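Local coordinates for holo-[acyl-carrier-protein] synthase (Neisseria meningitidis FAM18, PDB 5SUV), which belongs to the 4'-phosphopantetheinyl transferase superfamily and binds coenzyme A in pockets of a three-chain assembly, at residues A28-E36 and S73-H81; G85-P93 and S105-D113. All coordinates share one frame; numbering follows the deposited sequence.

Contact 1. Residues A28-E36 and S73-H81; sequences AGRILTPEE and SFRNIGIGH. With COA (coenzyme A), chain F.
Glu36 OE2 takes the backbone N-H of Ile79 at 2.9 Å, an N-H...O angle of 160°, and so ties a helix start to the strand 77-81. The same carboxylate closes a capping box: Thr33 N gives its hydrogen to Glu36 OE1 (3.0 Å), while Glu36 N points back at Thr33 OG1. The two oxygens are approached differently, Ile79 N from above the carboxylate plane, 38° out of it, and Thr33 N on the anti side of OE1, moderately tilted from the plane. Lys57 of helix 46-63 adds a salt bridge to OE1, and its NZ also bonds the carbonyls of Ile31, Phe74 and Ile77, so one ammonium joins both segments. These partners together limit rotation of the carboxylate and would be expected to stabilise its negative charge. Thr33 turns its methyl to the other segment: CG2 lies 3.3 Å from Arg75 O and also meets the carbonyls of Phe74 and Ile77. At the end of helix 25-31, Ile31 and Phe74 run side by side in the same direction. Ile31 chi1, -56°, sets CG1 anti to the carbonyl carbon, and chi2 then swings CD1 over the Phe74 ring, a CH-pi contact 3.9 Å from CD1 to the ring centroid and almost on its normal. Both residues line the pocket of a second coenzyme A. Beyond them the extended Arg75 side chain has Arg30 CA over one guanidinium face. At the strand's far end, His81 NE2 donates to O8A of a different coenzyme A molecule at 2.8 Å, the oxygen lying in the imidazole plane.

Contact 2. Residues G85-P93 and S105-D113; sequences GKPEFFYGP and SRVSLSMSD. With COA (coenzyme A), chain F.
Leu109 chi1 of 172° sets CG anti to its backbone N, and Phe89 chi1 of -70° sets its ring anti to the carbonyl carbon; the two side chains then cross at about a right angle. Here the second strand of the 77-81/87-91 hairpin packs on 106-114, an outer strand, within this chain, of the three-stranded antiparallel sheet, with helix 93-102 linking them in sequence. No direct hydrogen bond joins the two segments: the axes of strands 87-91 and 106-113 approach to 6.1 Å, with the chain directions 135° apart. Leu109 CD2 lies over one face of the Phe89 ring, displaced toward its rim, in a CH-pi contact 4.1 Å from CD2 to the ring centroid. Phe89 CE2 meets Val107 CG1 at 3.8 Å, and Phe60 of helix 46-63 packs edge-to-face with the same ring. Water molecules carry the polar link. One accepts from Phe89 N and donates to Val107 O, another donates to Pro87 O and accepts from Leu109 N, and a third joins Tyr91 OH to Val107 N, so two bridges run backbone to backbone and the third from a tyrosine hydroxyl to a backbone N-H. Toward coenzyme A the apolar seam continues with Pro87 CB against Met111 CE at 3.8 Å. Both residues line the ligand pocket: Pro87 CG stands 3.4 Å from COA O2B, and Met111 CE 3.5 Å from COA O8A. Strand 106-114 also borders the second subunit, whose Ile10 N bonds to Ser112 OG. That same hydroxyl donates to a phosphate oxygen of the ligand, Ser112 OG to COA O2A at 3.3 Å.

Contact 1 closes before contact 2 opens along the chain, and their centres lie 12 Å apart. They meet through the two-stranded antiparallel sheet of 77-81 and 87-91, where Gly80 N approaches Glu88 O at 2.7 Å and Gly78 N approaches Phe90 O at 2.8 Å, both probable hydrogen bonds. Strand 77-81 meets the start of helix 34-39, while the residues just before it meet the end of helix 25-31; strand 87-91 packs on 106-114. The two contacts reach two coenzyme A molecules: Ile31 and Phe74, outside the hairpin, touch one, and His81, at the end of strand 77-81, joins residues of contact 2 around the other, which Lys62 and Ile68 of the second subunit also bind.

Contact 1. Residues A28-E36 and S73-H81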
loop_
_atom_site.group_PDB
_atom_site.type_symbol
_atom_site.label_atom_id
_atom_site.label_comp_id
_atom_site.label_asym_id
_atom_site.label_seq_id
_atom_site.Cartn_x
_atom_site.Cartn_y
_atom_site.Cartn_z
ATOM N N ALA A 28 -7.285 -10.212 -21.956
ATOM C CA ALA A 28 -5.887 -9.815 -22.072
ATOM C C ALA A 28 -5.703 -8.790 -23.184
ATOM O O ALA A 28 -4.884 -7.871 -23.066
ATOM C CB ALA A 28 -5.011 -11.037 -22.325
ATOM N N GLY A 29 -6.460 -8.930 -24.273
ATOM C CA GLY A 29 -6.371 -7.969 -25.354
ATOM C C GLY A 29 -6.879 -6.599 -24.974
ATOM O O GLY A 29 -6.502 -5.606 -25.606
ATOM N N ARG A 30 -7.716 -6.521 -23.944
ATOM C CA ARG A 30 -8.247 -5.248 -23.502
ATOM C C ARG A 30 -7.332 -4.575 -22.483
ATOM O O ARG A 30 -7.254 -3.339 -22.457
ATOM C CB ARG A 30 -9.657 -5.463 -22.933
ATOM C CG ARG A 30 -10.414 -4.192 -22.570
ATOM C CD ARG A 30 -11.900 -4.455 -22.320
ATOM N NE ARG A 30 -12.614 -4.819 -23.549
ATOM C CZ ARG A 30 -13.038 -6.044 -23.863
ATOM N NH1 ARG A 30 -12.843 -7.069 -23.040
ATOM N NH2 ARG A 30 -13.672 -6.246 -25.013
ATOM N N ILE A 31 -6.605 -5.363 -21.679
ATOM C CA ILE A 31 -5.861 -4.850 -20.531
ATOM C C ILE A 31 -4.398 -4.597 -20.862
ATOM O O ILE A 31 -3.784 -3.672 -20.322
ATOM C CB ILE A 31 -5.959 -5.833 -19.348
ATOM C CG1 ILE A 31 -7.419 -6.094 -19.003
ATOM C CG2 ILE A 31 -5.203 -5.294 -18.145
ATOM C CD1 ILE A 31 -8.229 -4.884 -18.759
ATOM N N LEU A 32 -3.825 -5.409 -21.740
ATOM C CA LEU A 32 -2.402 -5.319 -22.032
ATOM C C LEU A 32 -2.152 -4.337 -23.170
ATOM O O LEU A 32 -2.980 -4.191 -24.073
ATOM C CB LEU A 32 -1.837 -6.676 -22.422
ATOM C CG LEU A 32 -2.030 -7.787 -21.396
ATOM C CD1 LEU A 32 -1.418 -9.059 -21.925
ATOM C CD2 LEU A 32 -1.420 -7.383 -20.044
ATOM N N THR A 33 -0.993 -3.678 -23.122
ATOM C CA THR A 33 -0.575 -2.846 -24.248
ATOM C C THR A 33 -0.139 -3.734 -25.407
ATOM O O THR A 33 0.216 -4.897 -25.209
ATOM C CB THR A 33 0.585 -1.918 -23.871
ATOM O OG1 THR A 33 1.796 -2.676 -23.727
ATOM C CG2 THR A 33 0.316 -1.175 -22.584
ATOM N N PRO A 34 -0.131 -3.197 -26.633
ATOM C CA PRO A 34 0.388 -3.979 -27.765
ATOM C C PRO A 34 1.738 -4.616 -27.486
ATOM O O PRO A 34 1.986 -5.746 -27.918
ATOM C CB PRO A 34 0.477 -2.938 -28.891
ATOM C CG PRO A 34 -0.518 -1.904 -28.532
ATOM C CD PRO A 34 -0.540 -1.842 -27.030
ATOM N N GLU A 35 2.611 -3.933 -26.740
ATOM C CA GLU A 35 3.923 -4.486 -26.425
ATOM C C GLU A 35 3.797 -5.680 -25.491
ATOM O O GLU A 35 4.364 -6.752 -25.744
ATOM C CB GLU A 35 4.808 -3.413 -25.785
ATOM C CG GLU A 35 5.092 -2.203 -26.667
ATOM C CD GLU A 35 3.973 -1.172 -26.670
ATOM O OE1 GLU A 35 3.020 -1.298 -25.874
ATOM O OE2 GLU A 35 4.047 -0.226 -27.483
ATOM N N GLU A 36 3.058 -5.511 -24.396
ATOM C CA GLU A 36 2.867 -6.611 -23.463
ATOM C C GLU A 36 2.151 -7.773 -24.130
ATOM O O GLU A 36 2.401 -8.937 -23.802
ATOM C CB GLU A 36 2.073 -6.139 -22.254
ATOM C CG GLU A 36 2.801 -5.163 -21.366
ATOM C CD GLU A 36 1.869 -4.505 -20.384
ATOM O OE1 GLU A 36 0.675 -4.342 -20.706
ATOM O OE2 GLU A 36 2.327 -4.147 -19.296
ATOM N N SER A 73 -5.151 4.900 -20.136
ATOM C CA SER A 73 -5.838 3.681 -20.534
ATOM C C SER A 73 -4.953 2.464 -20.303
ATOM O O SER A 73 -3.723 2.554 -20.207
ATOM C CB SER A 73 -6.258 3.745 -21.999
ATOM O OG SER A 73 -5.130 3.924 -22.835
ATOM N N PHE A 74 -5.600 1.298 -20.231
ATOM C CA PHE A 74 -4.841 0.063 -20.101
ATOM C C PHE A 74 -3.832 -0.082 -21.225
ATOM O O PHE A 74 -2.716 -0.564 -21.005
ATOM C CB PHE A 74 -5.784 -1.135 -20.087
ATOM C CG PHE A 74 -6.672 -1.182 -18.882
ATOM C CD1 PHE A 74 -6.166 -1.522 -17.647
ATOM C CD2 PHE A 74 -8.014 -0.895 -18.998
ATOM C CE1 PHE A 74 -6.995 -1.581 -16.532
ATOM C CE2 PHE A 74 -8.846 -0.947 -17.896
ATOM C CZ PHE A 74 -8.338 -1.282 -16.662
ATOM N N ARG A 75 -4.211 0.316 -22.439
ATOM C CA ARG A 75 -3.340 0.111 -23.590
ATOM C C ARG A 75 -2.200 1.117 -23.671
ATOM O O ARG A 75 -1.291 0.915 -24.492
ATOM C CB ARG A 75 -4.137 0.168 -24.893
ATOM C CG ARG A 75 -4.962 -1.065 -25.161
ATOM C CD ARG A 75 -5.508 -1.040 -26.576
ATOM N NE ARG A 75 -6.320 -2.218 -26.863
ATOM C CZ ARG A 75 -7.607 -2.342 -26.547
ATOM N NH1 ARG A 75 -8.249 -1.361 -25.925
ATOM N NH2 ARG A 75 -8.256 -3.455 -26.854
ATOM N N ASN A 76 -2.201 2.146 -22.813
ATOM C CA ASN A 76 -1.120 3.117 -22.748
ATOM C C ASN A 76 -0.245 2.965 -21.514
ATOM O O ASN A 76 0.801 3.616 -21.441
ATOM C CB ASN A 76 -1.671 4.559 -22.777
ATOM C CG ASN A 76 -1.934 5.066 -24.197
ATOM O OD1 ASN A 76 -1.433 4.508 -25.180
ATOM N ND2 ASN A 76 -2.743 6.103 -24.305
ATOM N N ILE A 77 -0.632 2.139 -20.545
ATOM C CA ILE A 77 0.114 1.983 -19.297
ATOM C C ILE A 77 0.803 0.623 -19.349
ATOM O O ILE A 77 0.162 -0.411 -19.139
ATOM C CB ILE A 77 -0.795 2.068 -18.071
ATOM C CG1 ILE A 77 -1.585 3.380 -18.013
ATOM C CG2 ILE A 77 0.040 1.859 -16.813
ATOM C CD1 ILE A 77 -2.808 3.264 -17.115
ATOM N N GLY A 78 2.113 0.619 -19.588
ATOM C CA GLY A 78 2.887 -0.604 -19.692
ATOM C C GLY A 78 3.765 -0.822 -18.472
ATOM O O GLY A 78 4.186 0.130 -17.815
ATOM N N ILE A 79 4.041 -2.088 -18.166
ATOM C CA ILE A 79 4.937 -2.447 -17.073
ATOM C C ILE A 79 6.162 -3.141 -17.658
ATOM O O ILE A 79 6.034 -4.110 -18.419
ATOM C CB ILE A 79 4.235 -3.336 -16.022
ATOM C CG1 ILE A 79 3.209 -2.528 -15.223
ATOM C CG2 ILE A 79 5.238 -3.906 -15.049
ATOM C CD1 ILE A 79 1.895 -2.274 -15.928
ATOM N N GLY A 80 7.343 -2.620 -17.325
ATOM C CA GLY A 80 8.609 -3.284 -17.573
ATOM C C GLY A 80 9.383 -3.491 -16.289
ATOM O O GLY A 80 8.839 -3.265 -15.206
ATOM N N HIS A 81 10.646 -3.908 -16.380
ATOM C CA HIS A 81 11.478 -4.093 -15.198
ATOM C C HIS A 81 12.900 -3.659 -15.522
ATOM O O HIS A 81 13.372 -3.841 -16.646
ATOM C CB HIS A 81 11.487 -5.556 -14.727
ATOM C CG HIS A 81 10.130 -6.109 -14.420
ATOM N ND1 HIS A 81 9.260 -6.537 -15.400
ATOM C CD2 HIS A 81 9.501 -6.319 -13.239
ATOM C CE1 HIS A 81 8.148 -6.978 -14.837
ATOM N NE2 HIS A 81 8.269 -6.858 -13.527
HETATM N N1A COA F . 13.299 -4.010 -6.510
HETATM C C2A COA F . 11.996 -3.752 -6.345
HETATM N N3A COA F . 10.998 -4.563 -6.571
HETATM C C4A COA F . 11.359 -5.842 -7.049
HETATM C C5A COA F . 12.700 -6.261 -7.297
HETATM C C6A COA F . 13.634 -5.279 -6.996
HETATM N N6A COA F . 14.905 -5.546 -7.172
HETATM N N7A COA F . 12.770 -7.453 -7.709
HETATM C C8A COA F . 11.518 -7.820 -7.768
HETATM N N9A COA F . 10.630 -6.887 -7.373
HETATM C C1B COA F . 9.220 -6.996 -7.346
HETATM C C2B COA F . 8.652 -7.388 -8.803
HETATM O O2B COA F . 7.592 -6.603 -9.204
HETATM C C3B COA F . 8.161 -8.797 -8.481
HETATM O O3B COA F . 7.076 -9.165 -9.171
HETATM P P3B COA F . 7.259 -9.046 -10.942
HETATM O O7A COA F . 6.270 -10.004 -11.197
HETATM O O8A COA F . 6.911 -7.638 -11.207
HETATM O O9A COA F . 8.679 -9.399 -11.066
HETATM C C4B COA F . 7.797 -8.573 -6.997
HETATM O O4B COA F . 8.929 -7.983 -6.481
HETATM C C5B COA F . 7.506 -9.848 -6.281
HETATM O O5B COA F . 7.006 -9.472 -4.995
HETATM P P1A COA F . 7.102 -10.620 -3.913
HETATM O O1A COA F . 6.374 -11.836 -4.345
HETATM O O2A COA F . 6.976 -9.991 -2.573
HETATM O O3A COA F . 8.640 -11.114 -4.129
HETATM P P2A COA F . 9.103 -12.272 -3.236
HETATM O O4A COA F . 8.700 -12.121 -1.876
HETATM O O5A COA F . 9.023 -13.640 -3.881
HETATM O O6A COA F . 10.716 -11.947 -3.215
HETATM C CBP COA F . 12.275 -10.235 -2.868
HETATM C CCP COA F . 10.886 -10.717 -2.626
HETATM C CDP COA F . 12.289 -9.697 -4.207
HETATM C CEP COA F . 12.605 -9.110 -1.925
HETATM C CAP COA F . 13.363 -11.344 -2.712
HETATM O OAP COA F . 14.630 -10.829 -2.853
HETATM C C9P COA F . 13.378 -12.038 -1.336
HETATM O O9P COA F . 13.939 -11.477 -0.407
HETATM N N8P COA F . 12.797 -13.335 -1.200
HETATM C C7P COA F . 12.769 -14.078 0.108
HETATM C C6P COA F . 13.969 -13.781 0.985
HETATM C C5P COA F . 14.433 -15.035 1.708
HETATM O O5P COA F . 15.584 -15.306 1.784
HETATM N N4P COA F . 13.497 -15.867 2.316
HETATM C C3P COA F . 13.951 -17.076 3.004
HETATM C C2P COA F . 14.246 -16.828 4.460
HETATM S S1P COA F . 16.056 -16.771 4.797
#

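Contact 2. Residues G85-P93 and S105-D113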
loop_
_atom_site.group_PDB
_atom_site.type_symbol
_atom_site.label_atom_id
_atom_site.label_comp_id
_atom_site.label_asym_id
_atom_site.label_seq_id
_atom_site.Cartn_x
_atom_site.Cartn_y
_atom_site.Cartn_z
ATOM N N GLY A 85 15.254 -6.195 -11.597
ATOM C CA GLY A 85 13.911 -6.709 -11.429
ATOM C C GLY A 85 12.910 -5.716 -10.876
ATOM O O GLY A 85 11.735 -6.074 -10.718
ATOM N N LYS A 86 13.323 -4.492 -10.581
ATOM C CA LYS A 86 12.379 -3.504 -10.062
ATOM C C LYS A 86 11.339 -3.184 -11.134
ATOM O O LYS A 86 11.712 -2.866 -12.270
ATOM C CB LYS A 86 13.103 -2.227 -9.639
ATOM C CG LYS A 86 12.201 -1.213 -8.927
ATOM C CD LYS A 86 12.897 0.123 -8.710
ATOM C CE LYS A 86 13.032 0.898 -10.006
ATOM N NZ LYS A 86 13.630 2.250 -9.762
ATOM N N PRO A 87 10.044 -3.266 -10.826
ATOM C CA PRO A 87 9.035 -2.925 -11.832
ATOM C C PRO A 87 9.001 -1.426 -12.072
ATOM O O PRO A 87 9.273 -0.628 -11.169
ATOM C CB PRO A 87 7.728 -3.411 -11.200
ATOM C CG PRO A 87 7.964 -3.233 -9.736
ATOM C CD PRO A 87 9.428 -3.551 -9.516
ATOM N N GLU A 88 8.650 -1.053 -13.306
ATOM C CA GLU A 88 8.570 0.351 -13.693
ATOM C C GLU A 88 7.618 0.494 -14.878
ATOM O O GLU A 88 7.392 -0.451 -15.638
ATOM C CB GLU A 88 9.959 0.914 -14.029
ATOM C CG GLU A 88 10.689 0.145 -15.108
ATOM C CD GLU A 88 12.150 0.548 -15.237
ATOM O OE1 GLU A 88 12.692 1.167 -14.295
ATOM O OE2 GLU A 88 12.756 0.237 -16.282
ATOM N N PHE A 89 7.071 1.696 -15.029
ATOM C CA PHE A 89 6.096 1.979 -16.079
ATOM C C PHE A 89 6.771 2.446 -17.358
ATOM O O PHE A 89 7.790 3.141 -17.315
ATOM C CB PHE A 89 5.112 3.060 -15.628
ATOM C CG PHE A 89 4.161 2.620 -14.564
ATOM C CD1 PHE A 89 3.179 1.688 -14.841
ATOM C CD2 PHE A 89 4.236 3.157 -13.289
ATOM C CE1 PHE A 89 2.292 1.294 -13.859
ATOM C CE2 PHE A 89 3.346 2.766 -12.298
ATOM C CZ PHE A 89 2.376 1.848 -12.583
ATOM N N PHE A 90 6.184 2.070 -18.493
ATOM C CA PHE A 90 6.455 2.714 -19.773
ATOM C C PHE A 90 5.111 3.108 -20.372
ATOM O O PHE A 90 4.064 2.580 -19.985
ATOM C CB PHE A 90 7.275 1.808 -20.707
ATOM C CG PHE A 90 6.508 0.657 -21.279
ATOM C CD1 PHE A 90 5.750 0.820 -22.427
ATOM C CD2 PHE A 90 6.577 -0.601 -20.697
ATOM C CE1 PHE A 90 5.055 -0.237 -22.965
ATOM C CE2 PHE A 90 5.888 -1.669 -21.244
ATOM C CZ PHE A 90 5.119 -1.483 -22.368
ATOM N N TYR A 91 5.123 4.099 -21.264
ATOM C CA TYR A 91 3.895 4.768 -21.647
ATOM C C TYR A 91 3.739 4.806 -23.154
ATOM O O TYR A 91 4.716 4.947 -23.894
ATOM C CB TYR A 91 3.853 6.203 -21.116
ATOM C CG TYR A 91 4.149 6.277 -19.664
ATOM C CD1 TYR A 91 3.285 5.702 -18.757
ATOM C CD2 TYR A 91 5.280 6.916 -19.192
ATOM C CE1 TYR A 91 3.541 5.752 -17.412
ATOM C CE2 TYR A 91 5.535 6.985 -17.823
ATOM C CZ TYR A 91 4.671 6.393 -16.953
ATOM O OH TYR A 91 4.911 6.448 -15.590
ATOM N N GLY A 92 2.488 4.685 -23.588
ATOM C CA GLY A 92 2.129 4.995 -24.955
ATOM C C GLY A 92 2.294 6.486 -25.160
ATOM O O GLY A 92 2.208 7.274 -24.218
ATOM N N PRO A 93 2.550 6.904 -26.398
ATOM C CA PRO A 93 2.956 8.302 -26.621
ATOM C C PRO A 93 1.934 9.321 -26.135
ATOM O O PRO A 93 2.314 10.390 -25.632
ATOM C CB PRO A 93 3.176 8.358 -28.147
ATOM C CG PRO A 93 2.450 7.181 -28.693
ATOM C CD PRO A 93 2.486 6.121 -27.637
ATOM N N SER A 105 6.496 14.011 -13.107
ATOM C CA SER A 105 7.872 13.738 -13.483
ATOM C C SER A 105 8.238 12.273 -13.361
ATOM O O SER A 105 9.079 11.778 -14.119
ATOM C CB SER A 105 8.825 14.542 -12.605
ATOM O OG SER A 105 8.643 14.183 -11.242
ATOM N N ARG A 106 7.669 11.584 -12.382
ATOM C CA ARG A 106 8.049 10.207 -12.123
ATOM C C ARG A 106 6.866 9.506 -11.483
ATOM O O ARG A 106 6.212 10.064 -10.604
ATOM C CB ARG A 106 9.270 10.133 -11.201
ATOM C CG ARG A 106 9.599 8.736 -10.679
ATOM C CD ARG A 106 10.196 7.849 -11.759
ATOM N NE ARG A 106 11.568 8.233 -12.077
ATOM C CZ ARG A 106 12.615 7.998 -11.290
ATOM N NH1 ARG A 106 12.454 7.382 -10.123
ATOM N NH2 ARG A 106 13.827 8.385 -11.668
ATOM N N VAL A 107 6.587 8.293 -11.935
ATOM C CA VAL A 107 5.581 7.458 -11.294
ATOM C C VAL A 107 6.265 6.178 -10.843
ATOM O O VAL A 107 6.808 5.436 -11.670
ATOM C CB VAL A 107 4.405 7.150 -12.229
ATOM C CG1 VAL A 107 3.329 6.430 -11.470
ATOM C CG2 VAL A 107 3.841 8.436 -12.828
ATOM N N SER A 108 6.242 5.928 -9.533
ATOM C CA SER A 108 6.878 4.773 -8.915
ATOM C C SER A 108 5.861 3.659 -8.688
ATOM O O SER A 108 4.675 3.912 -8.465
ATOM C CB SER A 108 7.523 5.175 -7.588
ATOM O OG SER A 108 8.595 6.066 -7.812
ATOM N N LEU A 109 6.339 2.417 -8.773
ATOM C CA LEU A 109 5.491 1.238 -8.711
ATOM C C LEU A 109 6.129 0.204 -7.802
ATOM O O LEU A 109 7.325 -0.077 -7.925
ATOM C CB LEU A 109 5.317 0.618 -10.099
ATOM C CG LEU A 109 4.613 -0.737 -10.229
ATOM C CD1 LEU A 109 3.217 -0.612 -9.683
ATOM C CD2 LEU A 109 4.592 -1.188 -11.700
ATOM N N SER A 110 5.314 -0.412 -6.961
ATOM C CA SER A 110 5.712 -1.635 -6.286
ATOM C C SER A 110 4.584 -2.644 -6.366
ATOM O O SER A 110 3.408 -2.290 -6.317
ATOM C CB SER A 110 6.068 -1.391 -4.807
ATOM O OG SER A 110 6.547 -2.586 -4.201
ATOM N N MET A 111 4.954 -3.915 -6.440
ATOM C CA MET A 111 3.958 -4.968 -6.457
ATOM C C MET A 111 4.357 -6.080 -5.502
ATOM O O MET A 111 5.538 -6.287 -5.227
ATOM C CB MET A 111 3.776 -5.503 -7.876
ATOM C CG MET A 111 3.048 -4.480 -8.752
ATOM S SD MET A 111 2.748 -5.098 -10.392
ATOM C CE MET A 111 4.405 -5.187 -11.023
ATOM N N SER A 112 3.346 -6.786 -5.014
ATOM C CA SER A 112 3.560 -7.972 -4.201
ATOM C C SER A 112 2.390 -8.917 -4.409
ATOM O O SER A 112 1.295 -8.513 -4.808
ATOM C CB SER A 112 3.706 -7.615 -2.714
ATOM O OG SER A 112 3.982 -8.770 -1.928
ATOM N N ASP A 113 2.618 -10.190 -4.116
ATOM C CA ASP A 113 1.527 -11.141 -4.186
ATOM C C ASP A 113 1.740 -12.205 -3.128
ATOM O O ASP A 113 2.874 -12.538 -2.783
ATOM C CB ASP A 113 1.426 -11.777 -5.570
ATOM C CG ASP A 113 2.628 -12.621 -5.909
ATOM O OD1 ASP A 113 2.749 -13.725 -5.344
ATOM O OD2 ASP A 113 3.443 -12.189 -6.753
HETATM N N1A COA F . 13.299 -4.010 -6.510
HETATM C C2A COA F . 11.996 -3.752 -6.345
HETATM N N3A COA F . 10.998 -4.563 -6.571
HETATM C C4A COA F . 11.359 -5.842 -7.049
HETATM C C5A COA F . 12.700 -6.261 -7.297
HETATM C C6A COA F . 13.634 -5.279 -6.996
HETATM N N6A COA F . 14.905 -5.546 -7.172
HETATM N N7A COA F . 12.770 -7.453 -7.709
HETATM C C8A COA F . 11.518 -7.820 -7.768
HETATM N N9A COA F . 10.630 -6.887 -7.373
HETATM C C1B COA F . 9.220 -6.996 -7.346
HETATM C C2B COA F . 8.652 -7.388 -8.803
HETATM O O2B COA F . 7.592 -6.603 -9.204
HETATM C C3B COA F . 8.161 -8.797 -8.481
HETATM O O3B COA F . 7.076 -9.165 -9.171
HETATM P P3B COA F . 7.259 -9.046 -10.942
HETATM O O7A COA F . 6.270 -10.004 -11.197
HETATM O O8A COA F . 6.911 -7.638 -11.207
HETATM O O9A COA F . 8.679 -9.399 -11.066
HETATM C C4B COA F . 7.797 -8.573 -6.997
HETATM O O4B COA F . 8.929 -7.983 -6.481
HETATM C C5B COA F . 7.506 -9.848 -6.281
HETATM O O5B COA F . 7.006 -9.472 -4.995
HETATM P P1A COA F . 7.102 -10.620 -3.913
HETATM O O1A COA F . 6.374 -11.836 -4.345
HETATM O O2A COA F . 6.976 -9.991 -2.573
HETATM O O3A COA F . 8.640 -11.114 -4.129
HETATM P P2A COA F . 9.103 -12.272 -3.236
HETATM O O4A COA F . 8.700 -12.121 -1.876
HETATM O O5A COA F . 9.023 -13.640 -3.881
HETATM O O6A COA F . 10.716 -11.947 -3.215
HETATM C CBP COA F . 12.275 -10.235 -2.868
HETATM C CCP COA F . 10.886 -10.717 -2.626
HETATM C CDP COA F . 12.289 -9.697 -4.207
HETATM C CEP COA F . 12.605 -9.110 -1.925
HETATM C CAP COA F . 13.363 -11.344 -2.712
HETATM O OAP COA F . 14.630 -10.829 -2.853
HETATM C C9P COA F . 13.378 -12.038 -1.336
HETATM O O9P COA F . 13.939 -11.477 -0.407
HETATM N N8P COA F . 12.797 -13.335 -1.200
HETATM C C7P COA F . 12.769 -14.078 0.108
HETATM C C6P COA F . 13.969 -13.781 0.985
HETATM C C5P COA F . 14.433 -15.035 1.708
HETATM O O5P COA F . 15.584 -15.306 1.784
HETATM N N4P COA F . 13.497 -15.867 2.316
HETATM C C3P COA F . 13.951 -17.076 3.004
HETATM C C2P COA F . 14.246 -16.828 4.460
HETATM S S1P COA F . 16.056 -16.771 4.797
HETATM O O HOH W 1 9.172 2.009 -9.579
HETATM O O HOH W 2 8.079 3.493 -13.183
HETATM O O HOH W 3 7.446 7.504 -14.770
#